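PDB 1JK0: ribonucleoside-diphosphate reductase small chain 2 from Saccharomyces cerevisiae, which serves as a small subunit of ribonucleotide reductase, the enzyme that makes deoxyribonucleotides for DNA synthesis, and is required for proper folding of its partner RNR2. Local coordinates for residues F11-R15 and N239-K245. Numbering follows the deposited sequence.
Sequences FQKER and NPKIIEK
Phe11, the first modelled residue, lays its ring on the opening turns of helix 240-258, and Ile242 meets it face-on. Ile242 CG1 stands 3.9 Å from the centroid of the Phe11 ring and only 4° off the ring normal, a CH-pi contact centred on one face. Chi1 of -57° puts CG1 there, anti to the carbonyl carbon of Ile242, and the extended chi2 carries CD1 onward to the edge of the Arg15 guanidinium, 3.6 Å from Arg15 NH2. The rim of the phenyl ring is lined by lysine chains: Lys241 CB lies 3.7 Å from Phe11 CE2, and Lys245 NZ lies 3.6 Å from Phe11 CZ in the ring plane, which is not a cation-pi placement. Asn239, the N-cap of the helix, crosses the Phe11 side chain at about a right angle beside CD2, ring and amide planes 52° apart, and its amide end also faces the Glu14 carboxylate. Replacing Phe11 by an alanine would probably leave Ile242 CG1 without its aromatic partner and the Lys245 chain without the ring edge it lies against. Ile242 is itself buried, also touching Trp167 and, on helix 175-188, Glu177. The contact thus ties the start of the short N-terminal helix 13-21 to that of helix 240-258 on the surface of the all-helical, ferritin-like small-subunit fold, through a greasy ring-on-isoleucine centre with charged and polar groups at its edge.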
loop_
_atom_site.group_PDB
_atom_site.type_symbol
_atom_site.label_atom_id
_atom_site.label_comp_id
_atom_site.label_asym_id
_atom_site.label_seq_id
_atom_site.Cartn_x
_atom_site.Cartn_y
_atom_site.Cartn_z
ATOM N N PHE B 11 19.671 26.863 22.599
ATOM C CA PHE B 11 19.725 26.258 21.226
ATOM C C PHE B 11 18.554 26.719 20.366
ATOM O O PHE B 11 17.790 25.903 19.855
ATOM C CB PHE B 11 19.720 24.728 21.319
ATOM C CG PHE B 11 18.842 24.199 22.410
ATOM C CD1 PHE B 11 17.520 24.612 22.515
ATOM C CD2 PHE B 11 19.346 23.311 23.349
ATOM C CE1 PHE B 11 16.718 24.154 23.543
ATOM C CE2 PHE B 11 18.548 22.845 24.384
ATOM C CZ PHE B 11 17.229 23.269 24.480
ATOM N N GLN B 12 18.417 28.030 20.207
ATOM C CA GLN B 12 17.334 28.582 19.408
ATOM C C GLN B 12 17.875 28.865 18.010
ATOM O O GLN B 12 17.393 28.316 17.020
ATOM C CB GLN B 12 16.820 29.881 20.046
ATOM C CG GLN B 12 17.094 30.026 21.564
ATOM C CD GLN B 12 16.192 29.167 22.441
ATOM O OE1 GLN B 12 14.966 29.226 22.330
ATOM N NE2 GLN B 12 16.799 28.381 23.332
ATOM N N LYS B 13 18.896 29.718 17.960
ATOM C CA LYS B 13 19.561 30.126 16.724
ATOM C C LYS B 13 19.945 28.938 15.847
ATOM O O LYS B 13 19.584 28.893 14.671
ATOM C CB LYS B 13 20.815 30.947 17.058
ATOM C CG LYS B 13 20.539 32.138 17.989
ATOM C CD LYS B 13 21.808 32.724 18.628
ATOM C CE LYS B 13 21.461 33.815 19.656
ATOM N NZ LYS B 13 22.636 34.365 20.417
ATOM N N GLU B 14 20.674 27.979 16.422
ATOM C CA GLU B 14 21.113 26.793 15.680
ATOM C C GLU B 14 19.978 25.994 15.043
ATOM O O GLU B 14 20.158 25.395 13.984
ATOM C CB GLU B 14 21.965 25.873 16.570
ATOM C CG GLU B 14 21.446 25.633 17.981
ATOM C CD GLU B 14 22.408 24.783 18.817
ATOM O OE1 GLU B 14 22.502 23.561 18.565
ATOM O OE2 GLU B 14 23.083 25.341 19.718
ATOM N N ARG B 15 18.815 25.981 15.681
ATOM C CA ARG B 15 17.684 25.269 15.111
ATOM C C ARG B 15 17.340 25.917 13.770
ATOM O O ARG B 15 16.888 25.247 12.847
ATOM C CB ARG B 15 16.479 25.329 16.049
ATOM C CG ARG B 15 15.252 24.616 15.503
ATOM C CD ARG B 15 14.088 24.639 16.488
ATOM N NE ARG B 15 14.380 23.888 17.709
ATOM C CZ ARG B 15 13.502 23.700 18.691
ATOM N NH1 ARG B 15 12.276 24.204 18.597
ATOM N NH2 ARG B 15 13.844 23.014 19.776
ATOM N N ASN B 239 20.516 19.378 18.619
ATOM C CA ASN B 239 21.301 19.476 19.858
ATOM C C ASN B 239 21.068 18.290 20.783
ATOM O O ASN B 239 19.929 17.884 21.006
ATOM C CB ASN B 239 20.963 20.761 20.612
ATOM C CG ASN B 239 22.101 21.223 21.505
ATOM O OD1 ASN B 239 22.974 21.982 21.074
ATOM N ND2 ASN B 239 22.113 20.749 22.747
ATOM N N PRO B 240 22.147 17.728 21.350
ATOM C CA PRO B 240 22.028 16.577 22.255
ATOM C C PRO B 240 21.045 16.761 23.417
ATOM O O PRO B 240 20.478 15.783 23.917
ATOM C CB PRO B 240 23.465 16.364 22.730
ATOM C CG PRO B 240 24.263 16.761 21.525
ATOM C CD PRO B 240 23.564 18.046 21.095
ATOM N N LYS B 241 20.840 18.007 23.842
ATOM C CA LYS B 241 19.927 18.288 24.951
ATOM C C LYS B 241 18.461 18.132 24.555
ATOM O O LYS B 241 17.680 17.552 25.309
ATOM C CB LYS B 241 20.179 19.696 25.532
ATOM C CG LYS B 241 21.075 19.715 26.791
ATOM C CD LYS B 241 21.233 21.121 27.397
ATOM C CE LYS B 241 22.116 22.050 26.549
ATOM N NZ LYS B 241 23.581 21.738 26.629
ATOM N N ILE B 242 18.089 18.642 23.379
ATOM C CA ILE B 242 16.711 18.533 22.900
ATOM C C ILE B 242 16.286 17.064 22.873
ATOM O O ILE B 242 15.153 16.728 23.224
ATOM C CB ILE B 242 16.549 19.112 21.484
ATOM C CG1 ILE B 242 17.017 20.565 21.454
ATOM C CG2 ILE B 242 15.099 19.033 21.066
ATOM C CD1 ILE B 242 16.938 21.210 20.090
ATOM N N ILE B 243 17.196 16.189 22.455
ATOM C CA ILE B 243 16.904 14.767 22.411
ATOM C C ILE B 243 16.470 14.334 23.803
ATOM O O ILE B 243 15.329 13.917 24.017
ATOM C CB ILE B 243 18.143 13.945 22.008
ATOM C CG1 ILE B 243 18.576 14.329 20.595
ATOM C CG2 ILE B 243 17.824 12.453 22.085
ATOM C CD1 ILE B 243 19.785 13.591 20.099
ATOM N N GLU B 244 17.392 14.438 24.751
ATOM C CA GLU B 244 17.092 14.072 26.123
ATOM C C GLU B 244 15.856 14.832 26.619
ATOM O O GLU B 244 15.205 14.411 27.573
ATOM C CB GLU B 244 18.291 14.370 27.023
ATOM C CG GLU B 244 18.138 13.843 28.435
ATOM C CD GLU B 244 19.385 14.043 29.272
ATOM O OE1 GLU B 244 19.813 15.203 29.442
ATOM O OE2 GLU B 244 19.938 13.037 29.760
ATOM N N LYS B 245 15.529 15.949 25.966
ATOM C CA LYS B 245 14.365 16.741 26.355
ATOM C C LYS B 245 13.075 16.138 25.799
ATOM O O LYS B 245 12.003 16.302 26.386
ATOM C CB LYS B 245 14.499 18.197 25.876
ATOM C CG LYS B 245 15.479 19.059 26.684
ATOM C CD LYS B 245 15.468 20.539 26.235
ATOM C CE LYS B 245 14.128 21.225 26.534
ATOM N NZ LYS B 245 14.056 22.643 26.075
#